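Local coordinates for beta-N-acetylhexosaminidase (Streptomyces plicatus, PDB 5FCZ), which catalyses the hydrolytic removal of terminal N-acetylhexosamine residues from beta-linked glycosides, and here holds a thioamide sugar derivative in its probable active site, at residues Val166-Phe171 and Pro446-Thr451; Thr398-Lys403 and Tyr460-Arg465; Leu195-Gly200 and Pro254-Ala259. All coordinates share one frame; numbering follows the deposited sequence.

Contact 1: residues Val166-Phe171 and Pro446-Thr451; sequences VSRHFF and PLWTET. With TNX (1,5-anhydro-2-deoxy-2-(ethanethioylamino)-D-arabino-hex-1-enitol), chain B.
Arg168 and Glu450 reach from two loops to the same hydroxyl of the bound TNX: its O4 accepts from Arg168 NH1 and donates to Glu450 OE2, with 2.7 Å between O4 and OE2. The arginine takes the next hydroxyl as well, Arg168 NH2 lying 2.8 Å from TNX O3 with an N-H...O angle of 163°. The two side chains run side by side, and Glu450 OE2 sits over a guanidinium face, 3.5 Å from Arg168 NH1, so charge alone links them. Asp165 and Asp197 add further salt bridges to the guanidinium. One indole face of Trp448 is turned to the sugar, with O4 2.9 Å above its plane toward the rim and C5 over the same face. With an alanine here, that side of the sugar would probably lose its aromatic wall and a gap open beside Arg168 NH1. Away from the sugar, His169 ND1 gives a nearly straight bond of 2.8 Å to Thr449 O, which lies in the imidazole plane. Thr449 OG1 accepts from His169 N at 3.2 Å and is bonded more strongly to Asp165 O; chi1 of 58° sets OG1 between backbone N and carbonyl carbon, leaving CG2 anti to that carbon, 3.9 Å from Phe171 CE1. Charged groups thus read the O3 and O4 hydroxyls while an aromatic surface meets the sugar carbons, as is characteristic of carbohydrate-binding sites.

Contact 2: residues Thr398-Lys403 and Tyr460-Arg465; sequences TYLDMK and YMAFPR. With TNX (1,5-anhydro-2-deoxy-2-(ethanethioylamino)-D-arabino-hex-1-enitol), chain B.
This is a buried packing contact in the (beta/alpha)8 barrel of the catalytic domain, where the loop after strand 389-392 meets the C-terminal end of helix 455-462 and the residues that follow it. The loop folds into a type I beta turn from Tyr399 to Met402, closed by the backbone bond from Met402 N to Tyr399 O, and Arg465 holds it to the helix end. Both terminal nitrogens of this arginine converge on one acceptor, NH1 at 2.8 Å and NH2 at 3.0 Å from Met402 O, with that oxygen in the guanidinium plane. Arg465 NH2 also donates to Met461 O, 3.2 Å away, with an N-H...O angle of 163°, on a lone pair in the carbonyl plane. One flat group therefore ties the turn to the last turn of the helix, and Val418 O takes a further bond from NH1. Apolar packing fills in beside it. The Leu400 and Arg465 side chains run antiparallel past one another, bringing Leu400 CD2 to 3.8 Å from Arg465 CB, while Leu400 CD1 touches Ala462 CB. Tyr179 of helix 173-184 packs on both Leu400 and Ala462. Met461 folds back on itself (chi2 -55°, chi3 -70°), which brings its CE in against the turn, 3.6 Å from Asp401 O. In the same turn, Asp401 turns from the helix at CB, and its OD2 accepts a hydrogen bond of 2.7 Å from TNX O6.

Contact 3: residues Leu195-Gly200 and Pro254-Ala259; sequences LSDDQG and PGHTNA. With TNX (1,5-anhydro-2-deoxy-2-(ethanethioylamino)-D-arabino-hex-1-enitol), chain B.
His256 and Asp197 are joined by the shortest bond across this contact: ND1 donates to Asp197 OD1 over 2.7 Å, meeting the oxygen on its syn side and close to the imidazole plane. A chi1 of -152° swings the Asp197 carboxylate to lie beside the ring, though turned 65° from it. OD1 is gripped a second time from its anti side by the backbone N of Asp198, 2.6 Å from Asp197 OD1. His194 NE2 bonds the other oxygen, Asp197 OD2, so the carboxylate is pinned through both. The neighbouring acid works on the backbone: Asp198 OD1 accepts from Asn258 N at 3.1 Å, and also bonds Ser285 OG. Asn258 is the first residue of helix 258-263, and since Thr257 at the N-cap position makes no capping bond with its own side chain, Asp198 supplies from another loop an acceptor for an N-H of the first turn. Waters stitch the edges, one spanning Ser196 OG and His256 O, another Asp198 O and Asn258 ND2; Pro275 O is the stronger partner of that amide. Further out, Ala259 N makes a weak bond to Asp197 O, and the Ala259 methyl packs close on the loop backbone, with CB 3.5 Å from Gly200 C. At the other end of the contact, His256 CE1 lies 3.1 Å from TNX O3. Held by Asp197 at ND1 and by Glu320 at NE2, the ring has little freedom to turn, which probably fixes the orientation in which CE1 faces the sugar O3.

Overall arrangement
All three contacts lie in the catalytic barrel, and each has a segment that reaches the TNX. Contact 1 brings together the loops following strands 159-165 and 440-447, neighbours in the parallel sheet, where the first and last strands of the barrel meet. Contact 3, its centre 12 Å away, joins the loops after strands 190-194 and 246-250 and is nested inside the chain loop that contact 1 closes. Contact 2, centred 13 Å from contact 1 and crossing it along the chain, joins the loop after strand 389-392 to the end of helix 455-462. Contacts 2 and 3 do not touch, their centres about 23 Å apart. Contact 1 touches both, and together they build one sugar site.

Contact 1: residues Val166-Phe171 and Pro446-Thr451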
loop_
_atom_site.group_PDB
_atom_site.type_symbol
_atom_site.label_atom_id
_atom_site.label_comp_id
_atom_site.label_asym_id
_atom_site.label_seq_id
_atom_site.Cartn_x
_atom_site.Cartn_y
_atom_site.Cartn_z
ATOM N N VAL A 166 0.365 12.510 -0.112
ATOM C CA VAL A 166 -0.688 13.488 0.123
ATOM C C VAL A 166 -0.094 14.866 0.332
ATOM O O VAL A 166 -0.837 15.839 0.567
ATOM C CB VAL A 166 -1.628 13.098 1.290
ATOM C CG1 VAL A 166 -2.383 11.787 0.971
ATOM C CG2 VAL A 166 -0.885 13.019 2.608
ATOM N N SER A 167 1.234 14.985 0.182
ATOM C CA SER A 167 1.893 16.270 0.346
ATOM C C SER A 167 1.838 17.071 -0.935
ATOM O O SER A 167 1.632 18.285 -0.886
ATOM C CB SER A 167 3.347 16.094 0.766
ATOM O OG SER A 167 3.437 15.350 1.952
ATOM N N ARG A 168 2.043 16.409 -2.086
ATOM C CA ARG A 168 2.176 17.144 -3.346
ATOM C C ARG A 168 0.828 17.666 -3.809
ATOM O O ARG A 168 0.669 18.869 -4.039
ATOM C CB ARG A 168 2.823 16.278 -4.414
ATOM C CG ARG A 168 4.293 16.425 -4.410
ATOM C CD ARG A 168 4.897 16.224 -3.003
ATOM N NE ARG A 168 6.350 16.325 -3.077
ATOM C CZ ARG A 168 7.162 15.333 -3.425
ATOM N NH1 ARG A 168 6.692 14.107 -3.686
ATOM N NH2 ARG A 168 8.455 15.570 -3.519
ATOM N N HIS A 169 -0.161 16.784 -3.924
ATOM C CA HIS A 169 -1.561 17.178 -3.902
ATOM C C HIS A 169 -2.237 16.494 -2.725
ATOM O O HIS A 169 -2.007 15.311 -2.476
ATOM C CB HIS A 169 -2.267 16.820 -5.183
ATOM C CG HIS A 169 -1.893 17.701 -6.321
ATOM N ND1 HIS A 169 -0.850 17.421 -7.184
ATOM C CD2 HIS A 169 -2.411 18.878 -6.720
ATOM C CE1 HIS A 169 -0.753 18.390 -8.071
ATOM N NE2 HIS A 169 -1.686 19.285 -7.812
ATOM N N PHE A 170 -3.053 17.255 -1.996
ATOM C CA PHE A 170 -3.760 16.730 -0.840
ATOM C C PHE A 170 -4.982 15.946 -1.258
ATOM O O PHE A 170 -5.672 16.317 -2.203
ATOM C CB PHE A 170 -4.210 17.861 0.074
ATOM C CG PHE A 170 -4.922 17.404 1.298
ATOM C CD1 PHE A 170 -4.273 16.655 2.246
ATOM C CD2 PHE A 170 -6.238 17.738 1.513
ATOM C CE1 PHE A 170 -4.928 16.240 3.384
ATOM C CE2 PHE A 170 -6.882 17.326 2.666
ATOM C CZ PHE A 170 -6.232 16.586 3.582
ATOM N N PHE A 171 -5.243 14.860 -0.539
ATOM C CA PHE A 171 -6.434 14.045 -0.707
ATOM C C PHE A 171 -7.057 13.852 0.665
ATOM O O PHE A 171 -6.362 13.491 1.618
ATOM C CB PHE A 171 -6.104 12.704 -1.359
ATOM C CG PHE A 171 -5.549 12.834 -2.742
ATOM C CD1 PHE A 171 -4.196 13.092 -2.933
ATOM C CD2 PHE A 171 -6.372 12.720 -3.860
ATOM C CE1 PHE A 171 -3.676 13.239 -4.220
ATOM C CE2 PHE A 171 -5.838 12.870 -5.162
ATOM C CZ PHE A 171 -4.501 13.121 -5.325
ATOM N N PRO A 446 4.857 2.810 -4.567
ATOM C CA PRO A 446 4.519 4.186 -4.200
ATOM C C PRO A 446 3.846 4.928 -5.334
ATOM O O PRO A 446 4.140 4.726 -6.515
ATOM C CB PRO A 446 5.885 4.825 -3.893
ATOM C CG PRO A 446 6.888 3.710 -3.926
ATOM C CD PRO A 446 6.287 2.694 -4.886
ATOM N N LEU A 447 2.944 5.819 -4.947
ATOM C CA LEU A 447 2.242 6.659 -5.904
ATOM C C LEU A 447 2.458 8.121 -5.518
ATOM O O LEU A 447 1.742 8.646 -4.661
ATOM C CB LEU A 447 0.777 6.298 -5.950
ATOM C CG LEU A 447 -0.101 7.157 -6.843
ATOM C CD1 LEU A 447 0.513 7.220 -8.231
ATOM C CD2 LEU A 447 -1.509 6.525 -6.843
ATOM N N TRP A 448 3.433 8.771 -6.160
ATOM C CA TRP A 448 3.726 10.182 -5.906
ATOM C C TRP A 448 2.757 11.060 -6.684
ATOM O O TRP A 448 2.260 10.669 -7.743
ATOM C CB TRP A 448 5.174 10.514 -6.287
ATOM C CG TRP A 448 6.162 9.657 -5.582
ATOM C CD1 TRP A 448 6.714 8.514 -6.049
ATOM C CD2 TRP A 448 6.689 9.855 -4.275
ATOM N NE1 TRP A 448 7.556 7.970 -5.115
ATOM C CE2 TRP A 448 7.566 8.781 -4.012
ATOM C CE3 TRP A 448 6.501 10.839 -3.285
ATOM C CZ2 TRP A 448 8.276 8.665 -2.805
ATOM C CZ3 TRP A 448 7.205 10.730 -2.097
ATOM C CH2 TRP A 448 8.094 9.660 -1.872
ATOM N N THR A 449 2.460 12.249 -6.144
ATOM C CA THR A 449 1.387 13.045 -6.730
ATOM C C THR A 449 1.822 14.439 -7.246
ATOM O O THR A 449 1.002 15.352 -7.312
ATOM C CB THR A 449 0.226 13.132 -5.737
ATOM O OG1 THR A 449 0.643 13.699 -4.489
ATOM C CG2 THR A 449 -0.317 11.753 -5.472
ATOM N N GLU A 450 3.070 14.619 -7.727
ATOM C CA GLU A 450 3.396 15.889 -8.399
ATOM C C GLU A 450 2.384 16.232 -9.482
ATOM O O GLU A 450 2.055 17.410 -9.684
ATOM C CB GLU A 450 4.783 15.872 -9.041
ATOM C CG GLU A 450 5.908 16.082 -8.070
ATOM C CD GLU A 450 6.399 14.772 -7.477
ATOM O OE1 GLU A 450 5.656 13.750 -7.500
ATOM O OE2 GLU A 450 7.544 14.766 -6.993
ATOM N N THR A 451 1.887 15.218 -10.190
ATOM C CA THR A 451 1.107 15.397 -11.407
ATOM C C THR A 451 -0.335 14.947 -11.250
ATOM O O THR A 451 -1.094 15.027 -12.219
ATOM C CB THR A 451 1.731 14.615 -12.589
ATOM O OG1 THR A 451 1.358 13.236 -12.510
ATOM C CG2 THR A 451 3.277 14.688 -12.595
HETATM C C1 TNX B . 11.821 11.366 -5.949
HETATM S S7 TNX B . 11.276 8.875 -4.809
HETATM C C2 TNX B . 11.386 11.534 -4.719
HETATM C C3 TNX B . 9.996 12.138 -4.478
HETATM C C4 TNX B . 9.346 12.298 -5.874
HETATM C C5 TNX B . 9.614 11.038 -6.727
HETATM C C6 TNX B . 9.088 11.265 -8.137
HETATM C C7 TNX B . 11.919 9.657 -3.484
HETATM C C8 TNX B . 12.205 8.915 -2.195
HETATM N N2 TNX B . 12.103 10.965 -3.613
HETATM O O3 TNX B . 10.105 13.333 -3.763
HETATM O O4 TNX B . 7.979 12.489 -5.696
HETATM O O5 TNX B . 11.016 10.729 -6.847
HETATM O O6 TNX B . 8.851 10.025 -8.746
#

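Contact 2: residues Thr398-Lys403 and Tyr460-Arg465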
loop_
_atom_site.group_PDB
_atom_site.type_symbol
_atom_site.label_atom_id
_atom_site.label_comp_id
_atom_site.label_asym_id
_atom_site.label_seq_id
_atom_site.Cartn_x
_atom_site.Cartn_y
_atom_site.Cartn_z
ATOM N N THR A 398 8.185 -0.134 -9.562
ATOM C CA THR A 398 6.941 -0.057 -8.818
ATOM C C THR A 398 6.470 1.361 -8.532
ATOM O O THR A 398 5.527 1.536 -7.763
ATOM C CB THR A 398 7.080 -0.820 -7.501
ATOM O OG1 THR A 398 8.055 -0.158 -6.697
ATOM C CG2 THR A 398 7.508 -2.297 -7.749
ATOM N N TYR A 399 7.073 2.376 -9.130
ATOM C CA TYR A 399 6.620 3.746 -8.930
ATOM C C TYR A 399 5.412 3.949 -9.821
ATOM O O TYR A 399 5.558 4.041 -11.033
ATOM C CB TYR A 399 7.729 4.746 -9.255
ATOM C CG TYR A 399 8.613 5.080 -8.061
ATOM C CD1 TYR A 399 8.856 4.134 -7.090
ATOM C CD2 TYR A 399 9.185 6.345 -7.908
ATOM C CE1 TYR A 399 9.637 4.427 -5.987
ATOM C CE2 TYR A 399 9.939 6.649 -6.847
ATOM C CZ TYR A 399 10.157 5.683 -5.854
ATOM O OH TYR A 399 10.902 5.938 -4.717
ATOM N N LEU A 400 4.206 3.982 -9.233
ATOM C CA LEU A 400 2.985 4.112 -10.031
ATOM C C LEU A 400 2.829 5.496 -10.645
ATOM O O LEU A 400 2.024 5.654 -11.564
ATOM C CB LEU A 400 1.763 3.769 -9.179
ATOM C CG LEU A 400 1.909 2.404 -8.500
ATOM C CD1 LEU A 400 0.854 2.205 -7.433
ATOM C CD2 LEU A 400 1.872 1.290 -9.531
ATOM N N ASP A 401 3.611 6.481 -10.214
ATOM C CA ASP A 401 3.582 7.770 -10.886
ATOM C C ASP A 401 4.399 7.799 -12.168
ATOM O O ASP A 401 4.341 8.807 -12.871
ATOM C CB ASP A 401 4.090 8.883 -9.956
ATOM C CG ASP A 401 5.537 8.670 -9.528
ATOM O OD1 ASP A 401 5.904 7.497 -9.262
ATOM O OD2 ASP A 401 6.306 9.660 -9.471
ATOM N N MET A 402 5.163 6.748 -12.485
ATOM C CA MET A 402 6.007 6.728 -13.682
ATOM C C MET A 402 5.185 6.394 -14.934
ATOM O O MET A 402 4.405 5.433 -14.943
ATOM C CB MET A 402 7.138 5.706 -13.518
ATOM C CG MET A 402 8.433 6.163 -14.144
ATOM S SD MET A 402 9.120 7.649 -13.337
ATOM C CE MET A 402 9.303 7.178 -11.602
ATOM N N LYS A 403 5.381 7.185 -15.991
ATOM C CA LYS A 403 4.692 6.983 -17.253
ATOM C C LYS A 403 4.908 5.580 -17.772
ATOM O O LYS A 403 5.972 4.982 -17.596
ATOM C CB LYS A 403 5.199 7.970 -18.316
ATOM C CG LYS A 403 4.972 9.402 -18.007
ATOM C CD LYS A 403 5.135 10.267 -19.223
ATOM C CE LYS A 403 5.357 11.732 -18.846
ATOM N NZ LYS A 403 4.206 12.591 -19.248
ATOM N N TYR A 460 -5.796 5.761 -12.795
ATOM C CA TYR A 460 -5.227 5.491 -14.099
ATOM C C TYR A 460 -3.738 5.194 -14.002
ATOM O O TYR A 460 -3.211 4.406 -14.794
ATOM C CB TYR A 460 -5.475 6.676 -15.023
ATOM C CG TYR A 460 -4.908 6.507 -16.412
ATOM C CD1 TYR A 460 -5.584 5.772 -17.379
ATOM C CD2 TYR A 460 -3.704 7.097 -16.760
ATOM C CE1 TYR A 460 -5.061 5.643 -18.682
ATOM C CE2 TYR A 460 -3.187 6.981 -18.035
ATOM C CZ TYR A 460 -3.858 6.247 -18.989
ATOM O OH TYR A 460 -3.308 6.123 -20.261
ATOM N N MET A 461 -3.055 5.805 -13.044
ATOM C CA MET A 461 -1.650 5.515 -12.805
ATOM C C MET A 461 -1.449 4.299 -11.908
ATOM O O MET A 461 -0.466 3.577 -12.075
ATOM C CB MET A 461 -0.973 6.767 -12.227
ATOM C CG MET A 461 -1.073 7.953 -13.192
ATOM S SD MET A 461 -0.407 7.581 -14.833
ATOM C CE MET A 461 1.306 7.510 -14.392
ATOM N N ALA A 462 -2.386 3.998 -11.014
ATOM C CA ALA A 462 -2.218 2.825 -10.175
ATOM C C ALA A 462 -2.583 1.538 -10.912
ATOM O O ALA A 462 -1.942 0.494 -10.709
ATOM C CB ALA A 462 -3.038 3.006 -8.908
ATOM N N PHE A 463 -3.547 1.599 -11.817
ATOM C CA PHE A 463 -4.045 0.390 -12.483
ATOM C C PHE A 463 -3.594 0.408 -13.933
ATOM O O PHE A 463 -3.814 1.397 -14.637
ATOM C CB PHE A 463 -5.587 0.290 -12.385
ATOM C CG PHE A 463 -6.079 -0.021 -10.998
ATOM C CD1 PHE A 463 -6.246 0.983 -10.066
ATOM C CD2 PHE A 463 -6.349 -1.321 -10.616
ATOM C CE1 PHE A 463 -6.671 0.698 -8.802
ATOM C CE2 PHE A 463 -6.771 -1.599 -9.329
ATOM C CZ PHE A 463 -6.924 -0.584 -8.432
ATOM N N PRO A 464 -3.030 -0.709 -14.416
ATOM C CA PRO A 464 -3.033 -2.067 -13.876
ATOM C C PRO A 464 -1.791 -2.591 -13.180
ATOM O O PRO A 464 -1.737 -3.812 -12.946
ATOM C CB PRO A 464 -3.283 -2.890 -15.131
ATOM C CG PRO A 464 -2.502 -2.207 -16.101
ATOM C CD PRO A 464 -2.712 -0.737 -15.841
ATOM N N ARG A 465 -0.827 -1.742 -12.829
ATOM C CA ARG A 465 0.394 -2.265 -12.209
ATOM C C ARG A 465 0.214 -2.612 -10.733
ATOM O O ARG A 465 0.964 -3.452 -10.204
ATOM C CB ARG A 465 1.552 -1.260 -12.390
ATOM C CG ARG A 465 1.796 -0.926 -13.879
ATOM C CD ARG A 465 2.828 0.126 -14.097
ATOM N NE ARG A 465 2.368 1.436 -13.643
ATOM C CZ ARG A 465 2.937 2.598 -13.956
ATOM N NH1 ARG A 465 4.004 2.627 -14.752
ATOM N NH2 ARG A 465 2.445 3.744 -13.470
HETATM C C1 TNX B . 11.821 11.366 -5.949
HETATM S S7 TNX B . 11.276 8.875 -4.809
HETATM C C2 TNX B . 11.386 11.534 -4.719
HETATM C C3 TNX B . 9.996 12.138 -4.478
HETATM C C4 TNX B . 9.346 12.298 -5.874
HETATM C C5 TNX B . 9.614 11.038 -6.727
HETATM C C6 TNX B . 9.088 11.265 -8.137
HETATM C C7 TNX B . 11.919 9.657 -3.484
HETATM C C8 TNX B . 12.205 8.915 -2.195
HETATM N N2 TNX B . 12.103 10.965 -3.613
HETATM O O3 TNX B . 10.105 13.333 -3.763
HETATM O O4 TNX B . 7.979 12.489 -5.696
HETATM O O5 TNX B . 11.016 10.729 -6.847
HETATM O O6 TNX B . 8.851 10.025 -8.746
#

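Contact 3: residues Leu195-Gly200 and Pro254-Ala259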
loop_
_atom_site.group_PDB
_atom_site.type_symbol
_atom_site.label_atom_id
_atom_site.label_comp_id
_atom_site.label_asym_id
_atom_site.label_seq_id
_atom_site.Cartn_x
_atom_site.Cartn_y
_atom_site.Cartn_z
ATOM N N LEU A 195 3.227 12.127 4.538
ATOM C CA LEU A 195 2.461 13.183 5.195
ATOM C C LEU A 195 3.101 14.567 5.160
ATOM O O LEU A 195 2.423 15.554 5.502
ATOM C CB LEU A 195 2.195 12.801 6.658
ATOM C CG LEU A 195 1.201 11.633 6.902
ATOM C CD1 LEU A 195 1.105 11.274 8.363
ATOM C CD2 LEU A 195 -0.194 11.923 6.364
ATOM N N SER A 196 4.360 14.685 4.752
ATOM C CA SER A 196 4.976 15.999 4.665
ATOM C C SER A 196 5.966 16.009 3.524
ATOM O O SER A 196 6.564 14.989 3.197
ATOM C CB SER A 196 5.687 16.371 5.962
ATOM O OG SER A 196 6.701 15.444 6.230
ATOM N N ASP A 197 6.126 17.179 2.922
ATOM C CA ASP A 197 7.156 17.373 1.924
ATOM C C ASP A 197 7.357 18.875 1.746
ATOM O O ASP A 197 6.999 19.663 2.628
ATOM C CB ASP A 197 6.785 16.659 0.618
ATOM C CG ASP A 197 7.990 16.249 -0.161
ATOM O OD1 ASP A 197 8.602 17.140 -0.797
ATOM O OD2 ASP A 197 8.321 15.047 -0.132
ATOM N N ASP A 198 7.922 19.275 0.604
ATOM C CA ASP A 198 8.209 20.695 0.386
ATOM C C ASP A 198 6.945 21.511 0.156
ATOM O O ASP A 198 6.907 22.700 0.509
ATOM C CB ASP A 198 9.157 20.856 -0.795
ATOM C CG ASP A 198 10.494 20.254 -0.512
ATOM O OD1 ASP A 198 11.086 20.562 0.538
ATOM O OD2 ASP A 198 10.928 19.426 -1.306
ATOM N N GLN A 199 5.905 20.889 -0.408
ATOM C CA GLN A 199 4.679 21.573 -0.790
ATOM C C GLN A 199 3.567 21.432 0.236
ATOM O O GLN A 199 2.486 22.004 0.053
ATOM C CB GLN A 199 4.191 21.044 -2.133
ATOM C CG GLN A 199 5.234 21.126 -3.271
ATOM C CD GLN A 199 6.110 19.888 -3.374
ATOM O OE1 GLN A 199 6.190 19.061 -2.449
ATOM N NE2 GLN A 199 6.769 19.746 -4.514
ATOM N N GLY A 200 3.790 20.684 1.306
ATOM C CA GLY A 200 2.709 20.470 2.229
ATOM C C GLY A 200 3.073 19.729 3.489
ATOM O O GLY A 200 3.929 18.838 3.503
ATOM N N PRO A 254 16.024 14.872 6.832
ATOM C CA PRO A 254 16.005 16.314 7.083
ATOM C C PRO A 254 15.719 17.096 5.823
ATOM O O PRO A 254 15.639 18.318 5.889
ATOM C CB PRO A 254 17.409 16.586 7.584
ATOM C CG PRO A 254 18.261 15.666 6.751
ATOM C CD PRO A 254 17.408 14.396 6.612
ATOM N N GLY A 255 15.599 16.409 4.682
ATOM C CA GLY A 255 15.208 17.038 3.439
ATOM C C GLY A 255 13.712 16.898 3.189
ATOM O O GLY A 255 12.984 16.304 3.978
ATOM N N HIS A 256 13.262 17.461 2.064
ATOM C CA HIS A 256 11.834 17.526 1.748
ATOM C C HIS A 256 11.045 18.163 2.909
ATOM O O HIS A 256 9.965 17.714 3.302
ATOM C CB HIS A 256 11.306 16.118 1.386
ATOM C CG HIS A 256 11.726 15.664 0.031
ATOM N ND1 HIS A 256 11.067 16.042 -1.118
ATOM C CD2 HIS A 256 12.775 14.904 -0.367
ATOM C CE1 HIS A 256 11.684 15.514 -2.161
ATOM N NE2 HIS A 256 12.724 14.823 -1.733
ATOM N N THR A 257 11.595 19.229 3.475
ATOM C CA THR A 257 11.097 19.796 4.721
ATOM C C THR A 257 10.625 21.237 4.566
ATOM O O THR A 257 10.383 21.894 5.576
ATOM C CB THR A 257 12.181 19.736 5.798
ATOM O OG1 THR A 257 13.441 20.087 5.212
ATOM C CG2 THR A 257 12.258 18.352 6.403
ATOM N N ASN A 258 10.440 21.739 3.340
ATOM C CA ASN A 258 10.111 23.158 3.182
ATOM C C ASN A 258 8.810 23.561 3.873
ATOM O O ASN A 258 8.727 24.665 4.412
ATOM C CB ASN A 258 10.019 23.570 1.716
ATOM C CG ASN A 258 9.956 25.076 1.573
ATOM O OD1 ASN A 258 10.943 25.744 1.831
ATOM N ND2 ASN A 258 8.781 25.621 1.231
ATOM N N ALA A 259 7.762 22.740 3.816
ATOM C CA ALA A 259 6.510 23.189 4.426
ATOM C C ALA A 259 6.713 23.489 5.904
ATOM O O ALA A 259 6.166 24.464 6.439
ATOM C CB ALA A 259 5.404 22.163 4.249
HETATM C C1 TNX B . 11.821 11.366 -5.949
HETATM S S7 TNX B . 11.276 8.875 -4.809
HETATM C C2 TNX B . 11.386 11.534 -4.719
HETATM C C3 TNX B . 9.996 12.138 -4.478
HETATM C C4 TNX B . 9.346 12.298 -5.874
HETATM C C5 TNX B . 9.614 11.038 -6.727
HETATM C C6 TNX B . 9.088 11.265 -8.137
HETATM C C7 TNX B . 11.919 9.657 -3.484
HETATM C C8 TNX B . 12.205 8.915 -2.195
HETATM N N2 TNX B . 12.103 10.965 -3.613
HETATM O O3 TNX B . 10.105 13.333 -3.763
HETATM O O4 TNX B . 7.979 12.489 -5.696
HETATM O O5 TNX B . 11.016 10.729 -6.847
HETATM O O6 TNX B . 8.851 10.025 -8.746
HETATM O O HOH W 1 8.796 16.783 5.699
HETATM O O HOH W 2 9.790 18.163 -3.283
HETATM O O HOH W 3 5.753 24.780 1.430
#